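Local coordinates for protein leucine aminopeptidase (Legionella pneumophila, PDB 5GNE) that probably removes amino acids from the N termini of peptides, as a zinc-dependent aminopeptidase of peptidase family M28, at residues T164-Q170 with A236-R240; L59-Y64 with V319-E324. All blocks are in the same frame, centred on the assembly; numbering follows the deposited sequence.

Contact 1. Residues T164-Q170 with A236-R240; sequences TGNKFIQ and AAEER. With ZN (zinc ion), chain C.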
loop_
_atom_site.group_PDB
_atom_site.type_symbol
_atom_site.label_atom_id
_atom_site.label_comp_id
_atom_site.label_asym_id
_atom_site.label_seq_id
_atom_site.Cartn_x
_atom_site.Cartn_y
_atom_site.Cartn_z
ATOM N N THR A 164 1.611 5.043 -14.628
ATOM C CA THR A 164 0.467 5.551 -13.873
ATOM C C THR A 164 -0.427 6.300 -14.847
ATOM O O THR A 164 -0.692 7.489 -14.705
ATOM C CB THR A 164 0.907 6.428 -12.666
ATOM O OG1 THR A 164 1.842 5.685 -11.880
ATOM C CG2 THR A 164 -0.286 6.762 -11.755
ATOM N N GLY A 165 -0.908 5.551 -15.836
ATOM C CA GLY A 165 -1.673 6.110 -16.932
ATOM C C GLY A 165 -0.919 7.252 -17.578
ATOM O O GLY A 165 0.301 7.209 -17.739
ATOM N N ASN A 166 -1.650 8.294 -17.937
ATOM C CA ASN A 166 -1.001 9.438 -18.569
ATOM C C ASN A 166 -1.125 10.648 -17.673
ATOM O O ASN A 166 -0.838 11.763 -18.079
ATOM C CB ASN A 166 -1.600 9.728 -19.952
ATOM C CG ASN A 166 -0.995 8.861 -21.053
ATOM O OD1 ASN A 166 0.198 8.550 -21.037
ATOM N ND2 ASN A 166 -1.820 8.480 -22.020
ATOM N N LYS A 167 -1.528 10.412 -16.433
ATOM C CA LYS A 167 -1.789 11.518 -15.528
ATOM C C LYS A 167 -0.609 11.890 -14.662
ATOM O O LYS A 167 -0.505 13.037 -14.241
ATOM C CB LYS A 167 -3.000 11.192 -14.646
ATOM C CG LYS A 167 -4.102 10.486 -15.415
ATOM C CD LYS A 167 -5.316 10.202 -14.558
ATOM C CE LYS A 167 -6.465 11.156 -14.888
ATOM N NZ LYS A 167 -7.706 10.919 -14.060
ATOM N N PHE A 168 0.256 10.923 -14.362
ATOM C CA PHE A 168 1.367 11.162 -13.431
ATOM C C PHE A 168 2.691 10.563 -13.890
ATOM O O PHE A 168 2.769 9.379 -14.204
ATOM C CB PHE A 168 0.992 10.630 -12.050
ATOM C CG PHE A 168 -0.128 11.390 -11.390
ATOM C CD1 PHE A 168 0.097 12.644 -10.835
ATOM C CD2 PHE A 168 -1.419 10.890 -11.387
ATOM C CE1 PHE A 168 -0.946 13.360 -10.225
ATOM C CE2 PHE A 168 -2.465 11.601 -10.789
ATOM C CZ PHE A 168 -2.230 12.833 -10.209
ATOM N N ILE A 169 3.741 11.380 -13.904
ATOM C CA ILE A 169 5.044 10.920 -14.379
ATOM C C ILE A 169 5.676 9.847 -13.485
ATOM O O ILE A 169 6.530 9.089 -13.925
ATOM C CB ILE A 169 6.037 12.102 -14.550
ATOM C CG1 ILE A 169 6.122 12.949 -13.284
ATOM C CG2 ILE A 169 5.641 12.976 -15.723
ATOM C CD1 ILE A 169 7.258 13.963 -13.314
ATOM N N GLN A 170 5.270 9.779 -12.230
ATOM C CA GLN A 170 5.819 8.769 -11.332
ATOM C C GLN A 170 5.191 7.398 -11.600
ATOM O O GLN A 170 3.981 7.234 -11.503
ATOM C CB GLN A 170 5.596 9.193 -9.878
ATOM C CG GLN A 170 6.060 8.197 -8.841
ATOM C CD GLN A 170 5.570 8.567 -7.463
ATOM O OE1 GLN A 170 4.373 8.569 -7.202
ATOM N NE2 GLN A 170 6.485 8.891 -6.579
ATOM N N ALA A 236 2.903 4.024 -7.057
ATOM C CA ALA A 236 2.933 5.456 -7.338
ATOM C C ALA A 236 1.624 6.098 -6.873
ATOM O O ALA A 236 0.633 5.420 -6.704
ATOM C CB ALA A 236 3.132 5.686 -8.811
ATOM N N ALA A 237 1.644 7.406 -6.663
ATOM C CA ALA A 237 0.438 8.220 -6.618
ATOM C C ALA A 237 -0.674 7.749 -5.682
ATOM O O ALA A 237 -1.874 7.976 -5.954
ATOM C CB ALA A 237 -0.126 8.321 -8.051
ATOM N N GLU A 238 -0.309 7.124 -4.571
ATOM C CA GLU A 238 -1.341 6.732 -3.611
ATOM C C GLU A 238 -2.060 7.969 -3.070
ATOM O O GLU A 238 -3.237 7.919 -2.732
ATOM C CB GLU A 238 -0.745 5.907 -2.481
ATOM C CG GLU A 238 -1.753 5.380 -1.468
ATOM C CD GLU A 238 -1.998 6.350 -0.314
ATOM O OE1 GLU A 238 -1.299 7.393 -0.238
ATOM O OE2 GLU A 238 -2.887 6.070 0.521
ATOM N N GLU A 239 -1.341 9.083 -3.028
ATOM C CA GLU A 239 -1.878 10.334 -2.509
ATOM C C GLU A 239 -2.754 11.024 -3.541
ATOM O O GLU A 239 -3.250 12.114 -3.308
ATOM C CB GLU A 239 -0.731 11.250 -2.021
ATOM C CG GLU A 239 0.078 10.671 -0.798
ATOM C CD GLU A 239 -0.750 10.628 0.478
ATOM O OE1 GLU A 239 -1.942 10.996 0.384
ATOM O OE2 GLU A 239 -0.227 10.256 1.569
ATOM N N ARG A 240 -2.979 10.357 -4.668
ATOM C CA ARG A 240 -3.874 10.861 -5.729
ATOM C C ARG A 240 -5.035 9.895 -5.955
ATOM O O ARG A 240 -5.211 9.360 -7.049
ATOM C CB ARG A 240 -3.088 11.064 -7.048
ATOM C CG ARG A 240 -1.714 11.727 -6.831
ATOM C CD ARG A 240 -1.848 13.207 -6.421
ATOM N NE ARG A 240 -0.533 13.777 -6.188
ATOM C CZ ARG A 240 -0.230 15.074 -6.172
ATOM N NH1 ARG A 240 -1.149 15.998 -6.420
ATOM N NH2 ARG A 240 1.027 15.437 -5.942
HETATM ZN ZN ZN C . -1.657 9.110 3.034
HETATM O O HOH W 1 -2.881 7.498 3.422
#
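The zinc-binding loop after strand 230-235 rests here on the hairpin that joins strands 157-164 and 170-177, with Gln170 reaching across to Ala237. Gln170 OE1 accepts from Ala237 N at 3.0 Å, with an N-H...O angle of 153° and the donor tilted 21° from the carbonyl plane. The Gln170 side chain runs out extended through CD (chi1 177°), which carries the amide to the loop. Its NE2 is held by the carbonyl oxygens of Gly134 and Arg127. Thr164 OG1 donates to Gln170 O at 2.7 Å, and Ala236 CB packs against both oxygens, 3.2 Å from Gln170 O and 3.3 Å from Thr164 OG1. Arg240 lays its aliphatic part over one face of Phe168. CG sits 4.0 Å from the ring centroid, a CH-pi contact. Phe168 CE1 lies over one face of the guanidinium, and NH2 salt-bridges Asp196 OD2. A type I turn from Ala237 to Arg240 carries both glutamates. Glu239 OE2 binds zinc at 2.3 Å, and Glu238 OE2 accepts from the water bound to that zinc. This consecutive glutamate pair in the loop after a strand of the mixed sheet is characteristic of the two-zinc site of M28 aminopeptidases.

Contact 2. Residues L59-Y64 with V319-E324; sequences LNAEPY and VNWTNE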
loop_
_atom_site.group_PDB
_atom_site.type_symbol
_atom_site.label_atom_id
_atom_site.label_comp_id
_atom_site.label_asym_id
_atom_site.label_seq_id
_atom_site.Cartn_x
_atom_site.Cartn_y
_atom_site.Cartn_z
ATOM N N LEU A 59 -11.524 7.916 -4.513
ATOM C CA LEU A 59 -10.987 6.873 -5.369
ATOM C C LEU A 59 -10.951 7.381 -6.801
ATOM O O LEU A 59 -11.960 7.823 -7.320
ATOM C CB LEU A 59 -11.855 5.624 -5.272
ATOM C CG LEU A 59 -11.457 4.391 -6.091
ATOM C CD1 LEU A 59 -10.129 3.783 -5.598
ATOM C CD2 LEU A 59 -12.595 3.376 -6.057
ATOM N N ASN A 60 -9.801 7.354 -7.450
ATOM C CA ASN A 60 -9.805 7.695 -8.856
ATOM C C ASN A 60 -10.287 6.507 -9.661
ATOM O O ASN A 60 -9.726 5.435 -9.566
ATOM C CB ASN A 60 -8.431 8.133 -9.339
ATOM C CG ASN A 60 -8.490 8.753 -10.728
ATOM O OD1 ASN A 60 -9.057 8.170 -11.647
ATOM N ND2 ASN A 60 -7.938 9.941 -10.877
ATOM N N ALA A 61 -11.312 6.716 -10.476
ATOM C CA ALA A 61 -11.952 5.609 -11.192
ATOM C C ALA A 61 -11.212 5.201 -12.449
ATOM O O ALA A 61 -11.460 4.111 -12.970
ATOM C CB ALA A 61 -13.352 5.958 -11.552
ATOM N N GLU A 62 -10.323 6.059 -12.941
ATOM C CA GLU A 62 -9.671 5.790 -14.222
ATOM C C GLU A 62 -9.119 4.371 -14.408
ATOM O O GLU A 62 -9.270 3.805 -15.477
ATOM C CB GLU A 62 -8.566 6.811 -14.489
ATOM C CG GLU A 62 -8.106 6.765 -15.932
ATOM C CD GLU A 62 -7.078 7.834 -16.267
ATOM O OE1 GLU A 62 -5.859 7.544 -16.265
ATOM O OE2 GLU A 62 -7.504 8.965 -16.574
ATOM N N PRO A 63 -8.475 3.786 -13.385
ATOM C CA PRO A 63 -7.991 2.431 -13.673
ATOM C C PRO A 63 -9.123 1.443 -13.935
ATOM O O PRO A 63 -8.869 0.431 -14.546
ATOM C CB PRO A 63 -7.245 2.044 -12.390
ATOM C CG PRO A 63 -6.829 3.353 -11.797
ATOM C CD PRO A 63 -7.972 4.277 -12.085
ATOM N N TYR A 64 -10.339 1.720 -13.482
ATOM C CA TYR A 64 -11.436 0.789 -13.712
ATOM C C TYR A 64 -12.146 1.007 -15.058
ATOM O O TYR A 64 -12.721 0.069 -15.624
ATOM C CB TYR A 64 -12.469 0.868 -12.565
ATOM C CG TYR A 64 -11.908 0.537 -11.182
ATOM C CD1 TYR A 64 -11.952 -0.756 -10.692
ATOM C CD2 TYR A 64 -11.314 1.518 -10.385
ATOM C CE1 TYR A 64 -11.464 -1.056 -9.454
ATOM C CE2 TYR A 64 -10.812 1.224 -9.126
ATOM C CZ TYR A 64 -10.891 -0.069 -8.669
ATOM O OH TYR A 64 -10.386 -0.391 -7.426
ATOM N N VAL A 319 -7.500 -1.279 -0.857
ATOM C CA VAL A 319 -8.838 -1.059 -1.420
ATOM C C VAL A 319 -8.930 -1.454 -2.892
ATOM O O VAL A 319 -9.925 -2.041 -3.317
ATOM C CB VAL A 319 -9.265 0.416 -1.204
ATOM C CG1 VAL A 319 -10.425 0.818 -2.091
ATOM C CG2 VAL A 319 -9.627 0.621 0.270
ATOM N N ASN A 320 -7.924 -1.124 -3.684
ATOM C CA ASN A 320 -7.942 -1.543 -5.085
ATOM C C ASN A 320 -7.881 -3.070 -5.251
ATOM O O ASN A 320 -8.538 -3.645 -6.132
ATOM C CB ASN A 320 -6.834 -0.857 -5.848
ATOM C CG ASN A 320 -7.164 0.599 -6.140
ATOM O OD1 ASN A 320 -8.274 0.912 -6.563
ATOM N ND2 ASN A 320 -6.218 1.501 -5.876
ATOM N N TRP A 321 -7.126 -3.738 -4.389
ATOM C CA TRP A 321 -7.133 -5.189 -4.433
ATOM C C TRP A 321 -8.505 -5.781 -4.033
ATOM O O TRP A 321 -9.033 -6.643 -4.742
ATOM C CB TRP A 321 -6.012 -5.761 -3.537
ATOM C CG TRP A 321 -4.632 -5.481 -4.056
ATOM C CD1 TRP A 321 -3.821 -4.456 -3.678
ATOM C CD2 TRP A 321 -3.909 -6.205 -5.094
ATOM N NE1 TRP A 321 -2.625 -4.499 -4.394
ATOM C CE2 TRP A 321 -2.652 -5.561 -5.257
ATOM C CE3 TRP A 321 -4.193 -7.336 -5.871
ATOM C CZ2 TRP A 321 -1.687 -6.002 -6.171
ATOM C CZ3 TRP A 321 -3.218 -7.785 -6.799
ATOM C CH2 TRP A 321 -1.989 -7.114 -6.937
ATOM N N THR A 322 -9.071 -5.370 -2.896
ATOM C CA THR A 322 -10.306 -5.993 -2.483
ATOM C C THR A 322 -11.429 -5.655 -3.476
ATOM O O THR A 322 -12.291 -6.480 -3.715
ATOM C CB THR A 322 -10.719 -5.650 -1.041
ATOM O OG1 THR A 322 -11.621 -4.543 -1.009
ATOM C CG2 THR A 322 -9.524 -5.349 -0.222
ATOM N N ASN A 323 -11.413 -4.463 -4.068
ATOM C CA ASN A 323 -12.413 -4.147 -5.093
ATOM C C ASN A 323 -12.387 -5.102 -6.268
ATOM O O ASN A 323 -13.399 -5.258 -6.939
ATOM C CB ASN A 323 -12.221 -2.731 -5.644
ATOM C CG ASN A 323 -12.803 -1.689 -4.742
ATOM O OD1 ASN A 323 -13.563 -2.018 -3.873
ATOM N ND2 ASN A 323 -12.450 -0.431 -4.946
ATOM N N GLU A 324 -11.261 -5.772 -6.491
ATOM C CA GLU A 324 -11.142 -6.669 -7.636
ATOM C C GLU A 324 -11.133 -8.128 -7.233
ATOM O O GLU A 324 -10.700 -8.991 -8.004
ATOM C CB GLU A 324 -9.872 -6.355 -8.441
ATOM C CG GLU A 324 -9.900 -5.011 -9.128
ATOM C CD GLU A 324 -10.865 -4.952 -10.322
ATOM O OE1 GLU A 324 -11.655 -5.892 -10.533
ATOM O OE2 GLU A 324 -10.813 -3.954 -11.072
#
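Tyr64 puts its hydroxyl between two asparagines of helix 318-323. Tyr64 OH donates to Asn320 OD1 at 2.6 Å, in the carbonyl plane and on a lone pair of that oxygen. The same OH accepts from Asn323 ND2 at 3.2 Å. This second bond is nearly straight, at 162°, and the hydroxyl lies in the plane of the Asn323 amide. The ring is turned 45° from the Asn320 amide and more steeply from that of Asn323. With CG anti to the carbonyl carbon, the Tyr64 ring extends from the short helix 62-65 to the other helix. Glu324 passes alongside, its carboxylate plane 21° from the ring plane. Its OE2 comes within 3.4 Å of Tyr64 CE1 and takes a hydrogen bond from Gln250. Leu59 adds an apolar side to the group. Its CD1 lies 3.6 Å from Asn320 OD1, and its CD2 is 4.0 Å from Asn323 ND2.

Further out, Asn320 ND2 donates to Ser245 OG, at the start of helix 243-254, which is consistent with OD1 being turned toward Tyr64. On the Tyr64 side, Asn60 OD1 caps the turn into helix 62-65 by accepting from Glu62 N at 2.8 Å. Strand 59-60 is held to strand 8-13 by backbone bonds between Leu59 and Ile11.

The phenol therefore acts as donor and acceptor at once. Its two bonds fix both the position of the hydroxyl and the direction of its proton. The contact thus joins the N-terminal part of the chain to the peptidase fold through a hydroxyl that bridges two neutral amides.

From the N terminus, the chain first builds the small antiparallel sheet that ends in strand 59-60. Contact 2 begins there and closes only at helix 318-323, so it spans most of the chain. Contact 1 is nested inside that loop. It joins the turn between the first two strands of the large mixed sheet to the zinc-binding loop before helix 243-254. The centres of the two contacts lie 14 Å apart, and they touch directly. Lys167 of contact 1 forms a salt bridge with Glu62 of contact 2, and the backbone oxygen of Arg240 packs against Asn60 CB. Together they tie the N-terminal sheet to the edge of the mixed sheet and to the zinc-site loop.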